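Local atomic coordinates of uncharacterized protein (Bordetella bronchiseptica RB50, PDB entry 3BE3), a protein that is of unknown function but belongs to the DUF1653 family, grouped with the SH3-like beta folds, and pairs with a second copy through its sheet. Residues B[10-13]-B[19-22]; B[24-29]-B[35-40]. All coordinates share one frame; numbering follows the deposited sequence.

Contact 1: residues B[10-13]-B[19-22]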
# COMPACT_ATOMS: atom_id res chain seq x y z
N PRO B 10 -7.07 2.94 10.97
CA PRO B 10 -5.74 2.34 10.81
C PRO B 10 -5.18 2.05 12.19
O PRO B 10 -5.55 2.71 13.16
CB PRO B 10 -4.94 3.43 10.09
CG PRO B 10 -5.99 4.20 9.36
CD PRO B 10 -7.11 4.28 10.39
N GLY B 11 -4.30 1.06 12.27
CA GLY B 11 -3.72 0.69 13.55
C GLY B 11 -3.38 -0.78 13.57
O GLY B 11 -3.26 -1.41 12.52
N VAL B 12 -3.25 -1.35 14.77
CA VAL B 12 -2.92 -2.76 14.91
C VAL B 12 -4.15 -3.65 14.87
O VAL B 12 -5.15 -3.39 15.54
CB VAL B 12 -2.12 -3.00 16.21
CG1 VAL B 12 -1.78 -4.49 16.37
CG2 VAL B 12 -0.82 -2.18 16.17
N TYR B 13 -4.07 -4.69 14.05
CA TYR B 13 -5.15 -5.65 13.89
C TYR B 13 -4.68 -7.07 14.14
O TYR B 13 -3.54 -7.42 13.82
CB TYR B 13 -5.72 -5.59 12.47
CG TYR B 13 -6.65 -4.43 12.19
CD1 TYR B 13 -6.15 -3.15 11.98
CD2 TYR B 13 -8.02 -4.61 12.15
CE1 TYR B 13 -7.01 -2.08 11.72
CE2 TYR B 13 -8.88 -3.55 11.90
CZ TYR B 13 -8.38 -2.29 11.68
OH TYR B 13 -9.24 -1.25 11.43
N ASP B 19 -2.01 -13.98 14.18
CA ASP B 19 -0.95 -12.99 13.98
C ASP B 19 -1.44 -11.55 13.93
O ASP B 19 -2.59 -11.29 13.57
CB ASP B 19 -0.16 -13.31 12.70
CG ASP B 19 0.60 -14.63 12.78
OD1 ASP B 19 1.27 -14.87 13.80
OD2 ASP B 19 0.53 -15.41 11.81
N HIS B 20 -0.55 -10.62 14.28
CA HIS B 20 -0.87 -9.19 14.29
C HIS B 20 -0.25 -8.44 13.12
O HIS B 20 0.81 -8.81 12.61
CB HIS B 20 -0.41 -8.56 15.62
CG HIS B 20 -1.15 -9.07 16.81
ND1 HIS B 20 -2.26 -8.44 17.32
CD2 HIS B 20 -1.00 -10.21 17.54
CE1 HIS B 20 -2.76 -9.16 18.31
NE2 HIS B 20 -2.01 -10.24 18.46
N TYR B 21 -0.94 -7.38 12.69
CA TYR B 21 -0.49 -6.57 11.57
C TYR B 21 -0.71 -5.09 11.86
O TYR B 21 -1.57 -4.73 12.68
CB TYR B 21 -1.26 -6.94 10.29
CG TYR B 21 -1.08 -8.37 9.81
CD1 TYR B 21 -1.84 -9.41 10.33
CD2 TYR B 21 -0.15 -8.68 8.83
CE1 TYR B 21 -1.67 -10.73 9.89
CE2 TYR B 21 0.03 -10.00 8.38
CZ TYR B 21 -0.73 -11.02 8.91
OH TYR B 21 -0.56 -12.31 8.45
N LEU B 22 0.07 -4.23 11.20
CA LEU B 22 -0.07 -2.79 11.36
C LEU B 22 -0.65 -2.21 10.09
O LEU B 22 0.02 -2.19 9.05
CB LEU B 22 1.29 -2.13 11.63
CG LEU B 22 1.32 -0.59 11.61
CD1 LEU B 22 0.44 -0.01 12.70
CD2 LEU B 22 2.77 -0.10 11.78
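Y13 and Y21 face each other as the hydrogen-bonded pair of an antiparallel beta hairpin, the one that strand 11-15 makes with strand 20-29 in the curved sheet of this SH3-clan protein. Two backbone bonds join them: Y13 N gives to Y21 O over 2.9 Å, and Y21 N returns to Y13 O over 2.8 Å. The first is close to straight at hydrogen (168°), with the donor in the plane of the carbonyl. Each oxygen also receives an alpha C-H from the other strand, Y21 O from V12 CA at 3.3 Å and Y13 O from H20 CA at 3.2 Å, so both acceptors are shared in the usual antiparallel manner.

The two tyrosine side chains leave on the same sheet face but lead apart. Tyrosine suits both places, because a broad ring packs against aromatic neighbours while its hydroxyl still finds a partner: Y13 meets W58 and Y74 edge-to-face and its OH is hydrogen-bonded to R9 O, whereas the OH of Y21 is hydrogen-bonded to Y43 OH.

On the other face, V12 and L22 form the non-hydrogen-bonded pair. With CG anti to its backbone N (chi1 171°), L22 carries CD1 back across the hairpin, 4.3 Å from V12 CG2 and 4.0 Å from G11 O. A beta-branched valine and a longer leucine thus meet through methyl groups in a loose apolar touch. At the backbone angles of G11 a beta carbon would press on P10 O, hence glycine here. The other methyl of V12, CG1, lies obliquely to the H20 ring, 4.1 Å from ND1, a nitrogen the contact buries without a hydrogen-bonding partner in the model.

Contact 2: residues B[24-29]-B[35-40]; sequences LGLARA and VVVVYT
A27 CB lies against two valine methyls of the opposite strand, V38 CG2 at 3.6 Å and V36 CG2 at 3.9 Å; a small residue suits this spot, since both branched neighbours share its sheet face. V36 has its CG2 between the backbone N and the carbonyl carbon (chi1 -56°), which brings that methyl within 3.3 Å of A27 O and makes the packing close. On the other face L26 reaches obliquely with CD2 to V37 CG2, 4.2 Å away, and more loosely to V35 CG1. Next along, R28 is bent at chi2 and chi3 (82° and 62°), and this bend brings its guanidinium to V35 CG2, 3.6 Å from NH1. The methyl sits above one face of the flat cation, near the rim at NH1, while NH1 is held by a hydrogen bond to D33 O in the connecting turn.

Backbone bonds set this register in a second antiparallel hairpin. A27 and V36 exchange a pair, V36 N to A27 O being nearly straight. Farther on, V38 N reaches G25 O, but V38 O accepts a hydrogen bond from L24 N at 2.8 Å, so L24 and G25 together stand opposite V38 as a beta bulge. The backbone angles of G25 would drive a beta carbon into L24 O, which explains glycine there.

Strand 50-54 lies along the far edge of 35-41, with backbone hydrogen bonds from V37 to R53 and Y39 to S51, and helix 55-58 covers the L26, V35 and V37 face through L55. The A27 and V38 face meets the second subunit, V38 packing on its V38 and A27 on its M50, while R28 and A29 extend the sheet in parallel with a strand of that subunit.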
# COMPACT_ATOMS: atom_id res chain seq x y z
N LEU B 24 -1.43 0.75 7.97
CA LEU B 24 -0.95 2.13 7.88
C LEU B 24 -2.01 3.10 7.36
O LEU B 24 -1.96 4.30 7.64
CB LEU B 24 0.28 2.20 6.96
CG LEU B 24 1.57 1.53 7.45
CD1 LEU B 24 2.59 1.54 6.33
CD2 LEU B 24 2.09 2.25 8.69
N GLY B 25 -2.96 2.58 6.60
CA GLY B 25 -4.02 3.42 6.07
C GLY B 25 -4.65 2.84 4.82
O GLY B 25 -4.32 1.72 4.40
N LEU B 26 -5.56 3.59 4.22
CA LEU B 26 -6.23 3.15 3.00
C LEU B 26 -5.47 3.70 1.79
O LEU B 26 -4.81 4.74 1.88
CB LEU B 26 -7.67 3.67 2.95
CG LEU B 26 -8.65 3.17 4.01
CD1 LEU B 26 -9.99 3.87 3.83
CD2 LEU B 26 -8.80 1.65 3.89
N ALA B 27 -5.57 3.00 0.68
CA ALA B 27 -4.91 3.42 -0.55
C ALA B 27 -5.74 3.03 -1.76
O ALA B 27 -6.56 2.11 -1.70
CB ALA B 27 -3.52 2.81 -0.63
N ARG B 28 -5.52 3.73 -2.86
CA ARG B 28 -6.21 3.46 -4.11
C ARG B 28 -5.24 2.74 -5.04
O ARG B 28 -4.18 3.27 -5.38
CB ARG B 28 -6.66 4.79 -4.75
CG ARG B 28 -7.42 4.66 -6.06
CD ARG B 28 -8.89 4.35 -5.84
NE ARG B 28 -9.56 5.41 -5.10
CZ ARG B 28 -10.86 5.44 -4.84
NH1 ARG B 28 -11.65 4.45 -5.26
NH2 ARG B 28 -11.38 6.45 -4.15
N ALA B 29 -5.58 1.52 -5.45
CA ALA B 29 -4.73 0.78 -6.37
C ALA B 29 -4.87 1.53 -7.70
O ALA B 29 -5.98 1.67 -8.22
CB ALA B 29 -5.22 -0.65 -6.51
N VAL B 35 -10.15 0.21 -3.64
CA VAL B 35 -9.72 0.67 -2.33
C VAL B 35 -9.06 -0.48 -1.59
O VAL B 35 -9.67 -1.54 -1.42
CB VAL B 35 -10.95 1.21 -1.57
CG1 VAL B 35 -10.56 1.60 -0.16
CG2 VAL B 35 -11.50 2.44 -2.28
N VAL B 36 -7.82 -0.29 -1.16
CA VAL B 36 -7.09 -1.36 -0.46
C VAL B 36 -6.50 -0.92 0.89
O VAL B 36 -6.30 0.26 1.14
CB VAL B 36 -5.92 -1.87 -1.34
CG1 VAL B 36 -6.43 -2.34 -2.69
CG2 VAL B 36 -4.89 -0.75 -1.53
N VAL B 37 -6.22 -1.90 1.75
CA VAL B 37 -5.61 -1.63 3.05
C VAL B 37 -4.11 -1.92 2.89
O VAL B 37 -3.72 -2.94 2.32
CB VAL B 37 -6.16 -2.57 4.18
CG1 VAL B 37 -5.40 -2.35 5.49
CG2 VAL B 37 -7.65 -2.31 4.38
N VAL B 38 -3.28 -0.99 3.36
CA VAL B 38 -1.82 -1.13 3.32
C VAL B 38 -1.43 -1.54 4.73
O VAL B 38 -1.73 -0.82 5.69
CB VAL B 38 -1.14 0.22 2.97
CG1 VAL B 38 0.38 0.06 3.02
CG2 VAL B 38 -1.58 0.67 1.59
N TYR B 39 -0.79 -2.70 4.87
CA TYR B 39 -0.41 -3.19 6.20
C TYR B 39 0.92 -3.94 6.25
O TYR B 39 1.38 -4.48 5.24
CB TYR B 39 -1.54 -4.08 6.74
CG TYR B 39 -1.85 -5.34 5.94
CD1 TYR B 39 -1.49 -6.60 6.42
CD2 TYR B 39 -2.53 -5.28 4.73
CE1 TYR B 39 -1.81 -7.77 5.71
CE2 TYR B 39 -2.85 -6.44 4.02
CZ TYR B 39 -2.50 -7.68 4.51
OH TYR B 39 -2.85 -8.83 3.82
N THR B 40 1.52 -3.99 7.43
CA THR B 40 2.80 -4.66 7.62
C THR B 40 2.61 -5.77 8.64
O THR B 40 1.84 -5.62 9.58
CB THR B 40 3.85 -3.67 8.17
OG1 THR B 40 3.87 -2.50 7.36
CG2 THR B 40 5.24 -4.31 8.18

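How the contacts relate
Contact 1 and contact 2 are successive hairpins built on one shared strand, 20-29, which along 20-22 lies between 11-15 and 35-41 and farther on, through 24-29, pairs with 35-41. Their centres are 12 Å apart. The join is made by L22 N, probably hydrogen-bonded to T40 O at 2.8 Å, so the sheet passes continuously from one hairpin to the next. Beside it the aromatic rings of Y21 and Y39 meet, CD2 of Y21 lying 3.5 Å from CD1 of Y39, with W58 edge-to-face with Y39. The two contacts differ in their surroundings: the second subunit packs on contact 2 and leaves the segments of contact 1 untouched.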